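Putative short-chain dehydrogenase/reductase (Corynebacterium glutamicum, PDB 3E9N) is of unestablished function but probably acts as an NAD(P)-dependent reductase, possibly on acetoacetyl-CoA. Local coordinates at residues 6-12 with 28-34; 73-79 with 120-124. All coordinates share one frame. Numbering follows the deposited sequence.

Contact 1 of 2, residues 6-12 with 28-34; sequences KIAVVTG and DHIVYAL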
ATOM      1  N   LYS A   6      22.183 -19.506  21.594  1.00 38.52           N
ATOM      2  CA  LYS A   6      21.710 -19.034  20.236  1.00 38.77           C
ATOM      3  C   LYS A   6      22.565 -17.918  19.704  1.00 37.43           C
ATOM      4  O   LYS A   6      23.172 -17.147  20.477  1.00 37.59           O
ATOM      5  CB  LYS A   6      20.271 -18.543  20.296  1.00 40.02           C
ATOM      6  CG  LYS A   6      19.288 -19.628  20.726  1.00 43.96           C
ATOM      7  CD  LYS A   6      17.866 -19.380  20.192  1.00 47.41           C
ATOM      8  CE  LYS A   6      17.316 -18.064  20.639  1.00 49.38           C
ATOM      9  NZ  LYS A   6      16.261 -17.565  19.615  1.00 54.04           N
ATOM     10  N   ILE A   7      22.595 -17.787  18.386  1.00 35.77           N
ATOM     11  CA  ILE A   7      23.497 -16.814  17.797  1.00 34.43           C
ATOM     12  C   ILE A   7      22.842 -15.653  17.070  1.00 33.33           C
ATOM     13  O   ILE A   7      22.010 -15.851  16.192  1.00 33.99           O
ATOM     14  CB  ILE A   7      24.498 -17.536  16.900  1.00 34.60           C
ATOM     15  CG1 ILE A   7      25.473 -18.318  17.833  1.00 37.75           C
ATOM     16  CG2 ILE A   7      25.247 -16.557  16.032  1.00 33.03           C
ATOM     17  CD1 ILE A   7      25.552 -19.775  17.527  1.00 35.26           C
ATOM     18  N   ALA A   8      23.268 -14.446  17.421  1.00 31.73           N
ATOM     19  CA  ALA A   8      22.714 -13.219  16.900  1.00 31.63           C
ATOM     20  C   ALA A   8      23.797 -12.420  16.202  1.00 31.60           C
ATOM     21  O   ALA A   8      24.948 -12.366  16.676  1.00 31.88           O
ATOM     22  CB  ALA A   8      22.146 -12.370  18.058  1.00 30.06           C
ATOM     23  N   VAL A   9      23.432 -11.785  15.086  1.00 31.30           N
ATOM     24  CA  VAL A   9      24.310 -10.790  14.422  1.00 30.02           C
ATOM     25  C   VAL A   9      23.535  -9.470  14.269  1.00 30.18           C
ATOM     26  O   VAL A   9      22.418  -9.448  13.762  1.00 28.85           O
ATOM     27  CB  VAL A   9      24.711 -11.261  13.007  1.00 30.27           C
ATOM     28  CG1 VAL A   9      25.507 -10.168  12.266  1.00 28.87           C
ATOM     29  CG2 VAL A   9      25.476 -12.540  13.074  1.00 27.83           C
ATOM     30  N   VAL A  10      24.144  -8.374  14.703  1.00 30.94           N
ATOM     31  CA  VAL A  10      23.488  -7.081  14.709  1.00 30.55           C
ATOM     32  C   VAL A  10      24.427  -6.052  14.106  1.00 31.62           C
ATOM     33  O   VAL A  10      25.519  -5.825  14.662  1.00 30.70           O
ATOM     34  CB  VAL A  10      23.172  -6.634  16.155  1.00 30.74           C
ATOM     35  CG1 VAL A  10      22.601  -5.227  16.164  1.00 29.48           C
ATOM     36  CG2 VAL A  10      22.267  -7.633  16.878  1.00 28.57           C
ATOM     37  N   THR A  11      24.003  -5.442  12.985  1.00 32.07           N
ATOM     38  CA  THR A  11      24.704  -4.318  12.370  1.00 31.86           C
ATOM     39  C   THR A  11      24.239  -2.985  12.947  1.00 33.37           C
ATOM     40  O   THR A  11      23.182  -2.878  13.579  1.00 34.36           O
ATOM     41  CB  THR A  11      24.592  -4.301  10.814  1.00 32.24           C
ATOM     42  OG1 THR A  11      23.230  -4.088  10.396  1.00 32.62           O
ATOM     43  CG2 THR A  11      25.130  -5.602  10.193  1.00 28.66           C
ATOM     44  N   GLY A  12      25.052  -1.949  12.774  1.00 34.76           N
ATOM     45  CA  GLY A  12      24.734  -0.645  13.351  1.00 34.56           C
ATOM     46  C   GLY A  12      24.726  -0.761  14.863  1.00 35.35           C
ATOM     47  O   GLY A  12      23.989  -0.033  15.554  1.00 36.13           O
ATOM     48  N   ASP A  28      19.961 -14.029  25.760  1.00 36.75           N
ATOM     49  CA  ASP A  28      19.828 -15.425  25.409  1.00 35.34           C
ATOM     50  C   ASP A  28      20.558 -15.771  24.124  1.00 34.92           C
ATOM     51  O   ASP A  28      20.268 -16.809  23.555  1.00 35.22           O
ATOM     52  CB  ASP A  28      18.337 -15.826  25.295  1.00 34.40           C
ATOM     53  CG  ASP A  28      17.568 -14.942  24.305  1.00 35.20           C
ATOM     54  OD1 ASP A  28      16.430 -15.298  23.920  1.00 33.60           O
ATOM     55  OD2 ASP A  28      18.124 -13.881  23.897  1.00 32.48           O
ATOM     56  N   HIS A  29      21.430 -14.881  23.629  1.00 34.12           N
ATOM     57  CA  HIS A  29      22.245 -15.145  22.441  1.00 33.75           C
ATOM     58  C   HIS A  29      23.660 -14.656  22.793  1.00 35.13           C
ATOM     59  O   HIS A  29      23.812 -13.686  23.578  1.00 34.50           O
ATOM     60  CB  HIS A  29      21.839 -14.306  21.205  1.00 32.91           C
ATOM     61  CG  HIS A  29      20.429 -14.506  20.692  1.00 33.40           C
ATOM     62  ND1 HIS A  29      19.304 -13.997  21.334  1.00 33.51           N
ATOM     63  CD2 HIS A  29      19.979 -15.038  19.529  1.00 29.94           C
ATOM     64  CE1 HIS A  29      18.224 -14.254  20.613  1.00 30.90           C
ATOM     65  NE2 HIS A  29      18.599 -14.894  19.517  1.00 32.67           N
ATOM     66  N   ILE A  30      24.676 -15.323  22.222  1.00 35.29           N
ATOM     67  CA  ILE A  30      25.976 -14.730  21.968  1.00 36.21           C
ATOM     68  C   ILE A  30      25.779 -13.769  20.805  1.00 35.58           C
ATOM     69  O   ILE A  30      25.308 -14.159  19.753  1.00 35.36           O
ATOM     70  CB  ILE A  30      27.000 -15.846  21.519  1.00 37.89           C
ATOM     71  CG1 ILE A  30      27.322 -16.792  22.690  1.00 38.61           C
ATOM     72  CG2 ILE A  30      28.326 -15.247  20.997  1.00 39.30           C
ATOM     73  CD1 ILE A  30      27.083 -18.260  22.312  1.00 44.69           C
ATOM     74  N   VAL A  31      26.102 -12.502  20.988  1.00 35.80           N
ATOM     75  CA  VAL A  31      25.797 -11.484  19.982  1.00 34.76           C
ATOM     76  C   VAL A  31      27.046 -10.971  19.262  1.00 35.49           C
ATOM     77  O   VAL A  31      27.945 -10.382  19.901  1.00 35.20           O
ATOM     78  CB  VAL A  31      25.130 -10.245  20.632  1.00 34.40           C
ATOM     79  CG1 VAL A  31      24.879  -9.177  19.590  1.00 35.68           C
ATOM     80  CG2 VAL A  31      23.835 -10.611  21.347  1.00 32.26           C
ATOM     81  N   TYR A  32      27.104 -11.162  17.945  1.00 35.36           N
ATOM     82  CA  TYR A  32      28.105 -10.455  17.144  1.00 35.62           C
ATOM     83  C   TYR A  32      27.628  -9.086  16.765  1.00 35.91           C
ATOM     84  O   TYR A  32      26.769  -8.935  15.925  1.00 36.50           O
ATOM     85  CB  TYR A  32      28.498 -11.247  15.933  1.00 35.30           C
ATOM     86  CG  TYR A  32      29.073 -12.583  16.348  1.00 37.72           C
ATOM     87  CD1 TYR A  32      30.462 -12.793  16.421  1.00 38.48           C
ATOM     88  CD2 TYR A  32      28.234 -13.613  16.717  1.00 36.05           C
ATOM     89  CE1 TYR A  32      30.989 -14.027  16.825  1.00 37.27           C
ATOM     90  CE2 TYR A  32      28.737 -14.821  17.110  1.00 38.14           C
ATOM     91  CZ  TYR A  32      30.109 -15.032  17.166  1.00 38.46           C
ATOM     92  OH  TYR A  32      30.552 -16.261  17.573  1.00 40.68           O
ATOM     93  N   ALA A  33      28.220  -8.090  17.401  1.00 36.44           N
ATOM     94  CA  ALA A  33      27.820  -6.721  17.278  1.00 37.38           C
ATOM     95  C   ALA A  33      28.766  -5.905  16.371  1.00 38.88           C
ATOM     96  O   ALA A  33      29.839  -5.437  16.822  1.00 39.35           O
ATOM     97  CB  ALA A  33      27.769  -6.111  18.661  1.00 36.17           C
ATOM     98  N   LEU A  34      28.366  -5.719  15.118  1.00 40.01           N
ATOM     99  CA  LEU A  34      29.143  -4.952  14.148  1.00 41.24           C
ATOM    100  C   LEU A  34      28.871  -3.455  14.209  1.00 43.03           C
ATOM    101  O   LEU A  34      27.723  -3.002  14.055  1.00 42.66           O
ATOM    102  CB  LEU A  34      28.884  -5.428  12.724  1.00 40.64           C
ATOM    103  CG  LEU A  34      29.466  -6.771  12.314  1.00 40.02           C
ATOM    104  CD1 LEU A  34      28.650  -7.831  13.023  1.00 38.66           C
ATOM    105  CD2 LEU A  34      29.406  -6.950  10.785  1.00 34.65           C
TER
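Five backbone hydrogen bonds join the two strands in parallel register: Ile30 N to Lys6 O (2.9 Å), Ala8 N to Ile30 O (3.1 Å), Tyr32 N to Ala8 O (2.8 Å), Val10 N to Tyr32 O (2.9 Å) and Leu34 N to Val10 O (2.9 Å). Ala8 and Val10 each bond to two partner residues two apart, the mark of a parallel pair, while the backbone N and O of Ile7 and Val9 turn to 77-80; the axes of 7-11 and 30-34 approach to 4.6 Å at 17°. On the Ala8 face, Ala8 CB lies 4.1 Å from Val31 CG2, and Val10 CG2 is 4.1 Å from Val31 CG1. On the face of Ile7, Val9 and Tyr32, Ile7 CG2 approaches Tyr32 CE2 at 4.0 Å and Val9 CG1 reaches Leu34 CD1 at 4.0 Å. This is the first beta-alpha-beta unit of the Rossmann-type fold, its helix 16-25 setting Leu25 against Ala8, Val10 and Val31. Strand 78-81 pairs with the other edge of 7-11, while Tyr32 and Leu34 touch Ile53 of strand 50-54.

Contact 2 of 2, residues 73-79 with 120-124; sequences LDHVDTL and ALRAA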
ATOM      1  N   LEU A  73      30.473 -18.822  11.357  1.00 37.14           N
ATOM      2  CA  LEU A  73      29.142 -19.163  11.957  1.00 36.02           C
ATOM      3  C   LEU A  73      28.383 -20.099  11.088  1.00 35.99           C
ATOM      4  O   LEU A  73      28.173 -19.826   9.929  1.00 38.15           O
ATOM      5  CB  LEU A  73      28.291 -17.907  12.224  1.00 35.74           C
ATOM      6  CG  LEU A  73      29.010 -16.855  13.063  1.00 32.84           C
ATOM      7  CD1 LEU A  73      28.239 -15.510  13.234  1.00 28.23           C
ATOM      8  CD2 LEU A  73      29.392 -17.495  14.390  1.00 33.33           C
ATOM      9  N   ASP A  74      27.982 -21.233  11.614  1.00 36.42           N
ATOM     10  CA  ASP A  74      27.268 -22.193  10.767  1.00 36.73           C
ATOM     11  C   ASP A  74      25.780 -22.258  11.109  1.00 35.35           C
ATOM     12  O   ASP A  74      25.024 -22.905  10.399  1.00 35.83           O
ATOM     13  CB  ASP A  74      27.889 -23.607  10.880  1.00 37.45           C
ATOM     14  CG  ASP A  74      27.903 -24.131  12.329  1.00 38.97           C
ATOM     15  OD1 ASP A  74      26.844 -24.166  13.015  1.00 43.94           O
ATOM     16  OD2 ASP A  74      28.989 -24.505  12.791  1.00 40.75           O
ATOM     17  N   HIS A  75      25.383 -21.632  12.211  1.00 33.19           N
ATOM     18  CA  HIS A  75      23.948 -21.392  12.503  1.00 32.18           C
ATOM     19  C   HIS A  75      23.789 -19.922  12.942  1.00 31.26           C
ATOM     20  O   HIS A  75      24.470 -19.479  13.852  1.00 33.02           O
ATOM     21  CB  HIS A  75      23.472 -22.304  13.621  1.00 31.03           C
ATOM     22  CG  HIS A  75      23.268 -23.730  13.205  1.00 31.61           C
ATOM     23  ND1 HIS A  75      24.314 -24.562  12.846  1.00 31.85           N
ATOM     24  CD2 HIS A  75      22.147 -24.484  13.122  1.00 32.49           C
ATOM     25  CE1 HIS A  75      23.838 -25.761  12.539  1.00 31.91           C
ATOM     26  NE2 HIS A  75      22.529 -25.742  12.699  1.00 34.53           N
ATOM     27  N   VAL A  76      22.959 -19.138  12.276  1.00 29.71           N
ATOM     28  CA  VAL A  76      22.608 -17.825  12.829  1.00 28.34           C
ATOM     29  C   VAL A  76      21.101 -17.791  13.150  1.00 28.53           C
ATOM     30  O   VAL A  76      20.273 -18.017  12.252  1.00 26.51           O
ATOM     31  CB  VAL A  76      22.880 -16.672  11.846  1.00 28.86           C
ATOM     32  CG1 VAL A  76      22.429 -15.280  12.481  1.00 27.17           C
ATOM     33  CG2 VAL A  76      24.374 -16.631  11.437  1.00 27.86           C
ATOM     34  N   ASP A  77      20.766 -17.494  14.407  1.00 27.76           N
ATOM     35  CA  ASP A  77      19.354 -17.518  14.857  1.00 29.41           C
ATOM     36  C   ASP A  77      18.636 -16.188  14.587  1.00 29.94           C
ATOM     37  O   ASP A  77      17.487 -16.181  14.203  1.00 30.13           O
ATOM     38  CB  ASP A  77      19.280 -17.872  16.350  1.00 28.02           C
ATOM     39  CG  ASP A  77      19.870 -19.248  16.629  1.00 28.94           C
ATOM     40  OD1 ASP A  77      19.139 -20.238  16.465  1.00 27.93           O
ATOM     41  OD2 ASP A  77      21.076 -19.351  16.976  1.00 29.97           O
ATOM     42  N   THR A  78      19.357 -15.078  14.776  1.00 29.91           N
ATOM     43  CA  THR A  78      18.814 -13.758  14.679  1.00 29.54           C
ATOM     44  C   THR A  78      19.849 -12.859  13.966  1.00 29.21           C
ATOM     45  O   THR A  78      21.018 -12.732  14.391  1.00 29.90           O
ATOM     46  CB  THR A  78      18.519 -13.187  16.115  1.00 30.66           C
ATOM     47  OG1 THR A  78      17.678 -14.094  16.827  1.00 33.72           O
ATOM     48  CG2 THR A  78      17.838 -11.832  16.056  1.00 28.60           C
ATOM     49  N   LEU A  79      19.402 -12.222  12.895  1.00 27.99           N
ATOM     50  CA  LEU A  79      20.170 -11.235  12.169  1.00 28.15           C
ATOM     51  C   LEU A  79      19.324  -9.951  12.100  1.00 28.17           C
ATOM     52  O   LEU A  79      18.200  -9.948  11.545  1.00 27.99           O
ATOM     53  CB  LEU A  79      20.419 -11.758  10.747  1.00 27.51           C
ATOM     54  CG  LEU A  79      21.045 -10.800   9.716  1.00 30.29           C
ATOM     55  CD1 LEU A  79      22.437 -10.167  10.187  1.00 22.16           C
ATOM     56  CD2 LEU A  79      21.120 -11.458   8.271  1.00 27.34           C
ATOM     57  N   ALA A 120      23.768 -20.450   7.051  1.00 29.40           N
ATOM     58  CA  ALA A 120      23.640 -20.484   8.485  1.00 28.47           C
ATOM     59  C   ALA A 120      22.218 -20.098   8.957  1.00 28.17           C
ATOM     60  O   ALA A 120      21.791 -20.512  10.041  1.00 27.92           O
ATOM     61  CB  ALA A 120      24.676 -19.551   9.112  1.00 28.91           C
ATOM     62  N   LEU A 121      21.522 -19.257   8.192  1.00 26.89           N
ATOM     63  CA  LEU A 121      20.202 -18.794   8.588  1.00 26.72           C
ATOM     64  C   LEU A 121      19.215 -19.965   8.389  1.00 27.44           C
ATOM     65  O   LEU A 121      18.347 -20.183   9.214  1.00 27.18           O
ATOM     66  CB  LEU A 121      19.743 -17.594   7.740  1.00 24.66           C
ATOM     67  CG  LEU A 121      20.372 -16.257   8.057  1.00 26.87           C
ATOM     68  CD1 LEU A 121      20.152 -15.188   6.909  1.00 26.41           C
ATOM     69  CD2 LEU A 121      20.015 -15.713   9.437  1.00 20.97           C
ATOM     70  N   ARG A 122      19.377 -20.684   7.281  1.00 27.88           N
ATOM     71  CA  ARG A 122      18.571 -21.829   6.954  1.00 29.45           C
ATOM     72  C   ARG A 122      18.813 -22.918   7.945  1.00 31.31           C
ATOM     73  O   ARG A 122      17.855 -23.517   8.446  1.00 32.42           O
ATOM     74  CB  ARG A 122      18.960 -22.339   5.583  1.00 28.87           C
ATOM     75  CG  ARG A 122      18.405 -21.473   4.478  1.00 28.80           C
ATOM     76  CD  ARG A 122      18.804 -22.007   3.141  1.00 27.62           C
ATOM     77  NE  ARG A 122      18.329 -21.157   2.060  1.00 29.14           N
ATOM     78  CZ  ARG A 122      18.548 -21.427   0.777  1.00 31.64           C
ATOM     79  NH1 ARG A 122      19.222 -22.518   0.450  1.00 31.83           N
ATOM     80  NH2 ARG A 122      18.086 -20.628  -0.179  1.00 30.59           N
ATOM     81  N   ALA A 123      20.092 -23.156   8.245  1.00 31.50           N
ATOM     82  CA  ALA A 123      20.487 -24.169   9.201  1.00 32.40           C
ATOM     83  C   ALA A 123      19.847 -23.963  10.561  1.00 32.01           C
ATOM     84  O   ALA A 123      19.548 -24.930  11.214  1.00 32.66           O
ATOM     85  CB  ALA A 123      22.075 -24.229   9.361  1.00 32.23           C
ATOM     86  N   ALA A 124      19.713 -22.712  11.001  1.00 30.90           N
ATOM     87  CA  ALA A 124      19.133 -22.420  12.311  1.00 30.43           C
ATOM     88  C   ALA A 124      17.648 -22.120  12.244  1.00 31.61           C
ATOM     89  O   ALA A 124      17.027 -21.880  13.281  1.00 32.61           O
ATOM     90  CB  ALA A 124      19.872 -21.231  13.013  1.00 29.68           C
TER
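Val76 and Leu79 meet Ala120 and Leu121 in the apolar centre where the segment leading into strand 78-81 meets the C-terminal end of helix 95-124, a helix packed on the parallel sheet of the Rossmann-type fold. Val76 CG2 lies 3.7 Å from Ala120 CB, Val76 CB is 3.9 Å from Leu121 CD2, and Leu79 CD2 meets Leu121 CD1 at 4.1 Å. Small residues permit close backbone approach: the CA atoms of His75 and Ala120 are 4.1 Å apart, and Ala124 CB comes within 3.3 Å of Val76 O. The single hydrogen bond between the segments, Val76 N to Ala120 O (2.9 Å, 162°), ties the loop to the helix, where Ala120 O also accepts from Ala124 N (3.2 Å). Toward solvent, Ala123 CB sits over the His75 ring face, 3.8 Å from its centroid and 13° off the normal, a CH-pi contact; that ring is held from its own segment by His75 ND1, which donates to Asp74 OD1 at 2.6 Å.

In the fold
From the N terminus, strand 7-11 leads through helix 16-25 to strand 30-35, and contact 1 closes this first crossover. The chain then adds strand 50-54 beyond 30-35 before returning to the other side of strand 7-11 as strand 78-81; contact 2 closes the later loop, when helix 95-124 ends against the approach to that strand. The two loops follow in series, neither nesting nor crossing. Their segments nevertheless meet in space, with contact centres 11 Å apart: Ile7 N lies 2.6 Å from Asp77 OD2, and Val9 N lies 2.7 Å from Thr78 O, both probable hydrogen bonds. The sheet therefore connects the opening beta-alpha-beta unit to helix 95-124 through strand 78-81.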